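PDB 3DBX: CD1-2 antigen from Gallus gallus, which probably presents lipid antigens to T cells, as other members of the MHC class I-like CD1 family do. Local coordinates for residues P234-G239 against L251-L256. Numbering follows the deposited sequence.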
loop_
_atom_site.group_PDB
_atom_site.type_symbol
_atom_site.label_atom_id
_atom_site.label_comp_id
_atom_site.label_asym_id
_atom_site.label_seq_id
_atom_site.Cartn_x
_atom_site.Cartn_y
_atom_site.Cartn_z
ATOM N N PRO A 234 14.234 -18.344 14.568
ATOM C CA PRO A 234 13.439 -17.520 15.481
ATOM C C PRO A 234 14.211 -16.306 16.046
ATOM O O PRO A 234 13.591 -15.323 16.418
ATOM C CB PRO A 234 13.092 -18.491 16.612
ATOM C CG PRO A 234 13.104 -19.824 15.982
ATOM C CD PRO A 234 14.196 -19.770 14.959
ATOM N N ALA A 235 15.539 -16.381 16.080
ATOM C CA ALA A 235 16.380 -15.301 16.566
ATOM C C ALA A 235 16.332 -14.057 15.678
ATOM O O ALA A 235 16.572 -12.960 16.152
ATOM C CB ALA A 235 17.813 -15.775 16.703
ATOM N N LEU A 236 16.018 -14.239 14.397
ATOM C CA LEU A 236 16.141 -13.173 13.397
ATOM C C LEU A 236 14.759 -12.761 12.890
ATOM O O LEU A 236 13.980 -13.592 12.433
ATOM C CB LEU A 236 17.007 -13.666 12.221
ATOM C CG LEU A 236 17.853 -12.720 11.353
ATOM C CD1 LEU A 236 18.186 -13.469 10.090
ATOM C CD2 LEU A 236 17.141 -11.488 11.002
ATOM N N SER A 237 14.448 -11.478 12.970
ATOM C CA SER A 237 13.204 -10.980 12.418
ATOM C C SER A 237 13.494 -9.781 11.520
ATOM O O SER A 237 14.119 -8.819 11.933
ATOM C CB SER A 237 12.233 -10.598 13.545
ATOM O OG SER A 237 11.126 -9.834 13.055
ATOM N N THR A 238 13.076 -9.859 10.267
ATOM C CA THR A 238 13.139 -8.662 9.450
ATOM C C THR A 238 11.722 -8.163 9.282
ATOM O O THR A 238 10.810 -8.944 8.976
ATOM C CB THR A 238 13.890 -8.859 8.134
ATOM O OG1 THR A 238 13.738 -7.670 7.326
ATOM C CG2 THR A 238 13.405 -10.127 7.389
ATOM N N GLY A 239 11.525 -6.887 9.585
ATOM C CA GLY A 239 10.195 -6.309 9.585
ATOM C C GLY A 239 9.689 -6.069 8.176
ATOM O O GLY A 239 10.340 -6.412 7.172
ATOM N N LEU A 251 12.582 0.294 7.106
ATOM C CA LEU A 251 12.473 -1.127 7.483
ATOM C C LEU A 251 13.306 -1.232 8.757
ATOM O O LEU A 251 14.291 -0.488 8.921
ATOM C CB LEU A 251 13.150 -2.004 6.379
ATOM C CG LEU A 251 13.122 -3.527 6.419
ATOM C CD1 LEU A 251 13.470 -4.013 5.023
ATOM C CD2 LEU A 251 14.174 -4.032 7.353
ATOM N N ARG A 252 12.930 -2.155 9.634
ATOM C CA ARG A 252 13.702 -2.485 10.828
ATOM C C ARG A 252 13.984 -3.996 10.762
ATOM O O ARG A 252 13.044 -4.778 10.534
ATOM C CB ARG A 252 12.803 -2.214 12.033
ATOM C CG ARG A 252 13.345 -1.315 13.152
ATOM C CD ARG A 252 12.175 -1.061 14.193
ATOM N NE ARG A 252 12.542 -1.406 15.580
ATOM C CZ ARG A 252 12.298 -2.580 16.177
ATOM N NH1 ARG A 252 11.693 -3.572 15.521
ATOM N NH2 ARG A 252 12.661 -2.764 17.441
ATOM N N SER A 253 15.243 -4.411 10.948
ATOM C CA SER A 253 15.564 -5.838 11.088
ATOM C C SER A 253 16.116 -6.059 12.489
ATOM O O SER A 253 16.770 -5.175 13.003
ATOM C CB SER A 253 16.597 -6.282 10.053
ATOM O OG SER A 253 16.843 -7.686 10.214
ATOM N N THR A 254 15.822 -7.201 13.123
ATOM C CA THR A 254 16.326 -7.417 14.475
ATOM C C THR A 254 16.878 -8.806 14.627
ATOM O O THR A 254 16.396 -9.747 13.955
ATOM C CB THR A 254 15.247 -7.205 15.595
ATOM O OG1 THR A 254 14.255 -8.226 15.534
ATOM C CG2 THR A 254 14.576 -5.820 15.529
ATOM N N LEU A 255 17.864 -8.936 15.523
ATOM C CA LEU A 255 18.508 -10.212 15.822
ATOM C C LEU A 255 18.637 -10.354 17.333
ATOM O O LEU A 255 19.251 -9.497 17.979
ATOM C CB LEU A 255 19.902 -10.283 15.195
ATOM C CG LEU A 255 20.704 -11.588 15.376
ATOM C CD1 LEU A 255 19.998 -12.745 14.692
ATOM C CD2 LEU A 255 22.136 -11.458 14.880
ATOM N N LEU A 256 18.073 -11.417 17.901
ATOM C CA LEU A 256 18.366 -11.747 19.304
ATOM C C LEU A 256 19.749 -12.385 19.476
ATOM O O LEU A 256 20.101 -13.317 18.758
ATOM C CB LEU A 256 17.288 -12.635 19.912
ATOM C CG LEU A 256 15.925 -11.948 20.061
ATOM C CD1 LEU A 256 14.774 -12.963 19.965
ATOM C CD2 LEU A 256 15.850 -11.216 21.393
HETATM O O HOH W 1 14.414 -10.735 16.471
HETATM O O HOH W 2 11.714 -6.561 12.706
#
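Ser237 and Thr254 form an antiparallel hydrogen-bonded pair, the backbone amides on either side of each residue meeting edge to edge through their N-H and C=O groups, with Leu236, Thr238, Ser253 and Leu255 on one face of the sheet and the Ser237 and Thr254 side chains on the other. Residues 234-239 and 251-256 form part of an antiparallel hairpin in the immunoglobulin C1-set domain, where 236-243 is one of the two edge strands of its four-stranded sheet within the chain, next to 249-257. Thr254 N donates to Ser237 O at 2.6 Å, with a C=O...N angle of 166°, and Ser237 N returns a bond of 2.8 Å to Thr254 O. Ser237 O also accepts a weak bond from Ser253 OG, at 3.4 Å; with OG anti to its own backbone N (chi1 -178°), the hydroxyl lies beside the carbonyl carbon and comes near Ser237 O and, at 3.8 Å, Thr238 CB, and it has a second weak partner in Trp223. Leu255 CD1 lies 4.0 Å from Leu236 CG, and both leucines touch Trp223 on strand 220-225 of the facing sheet. Leu256 N donates to Ala235 O at one end of the pairing and Gly239 N to Arg252 O at the other. On the Thr254 face, a water donates to Ala235 O at 3.1 Å and is hydrogen-bonded to Thr254 OG1 at 2.7 Å.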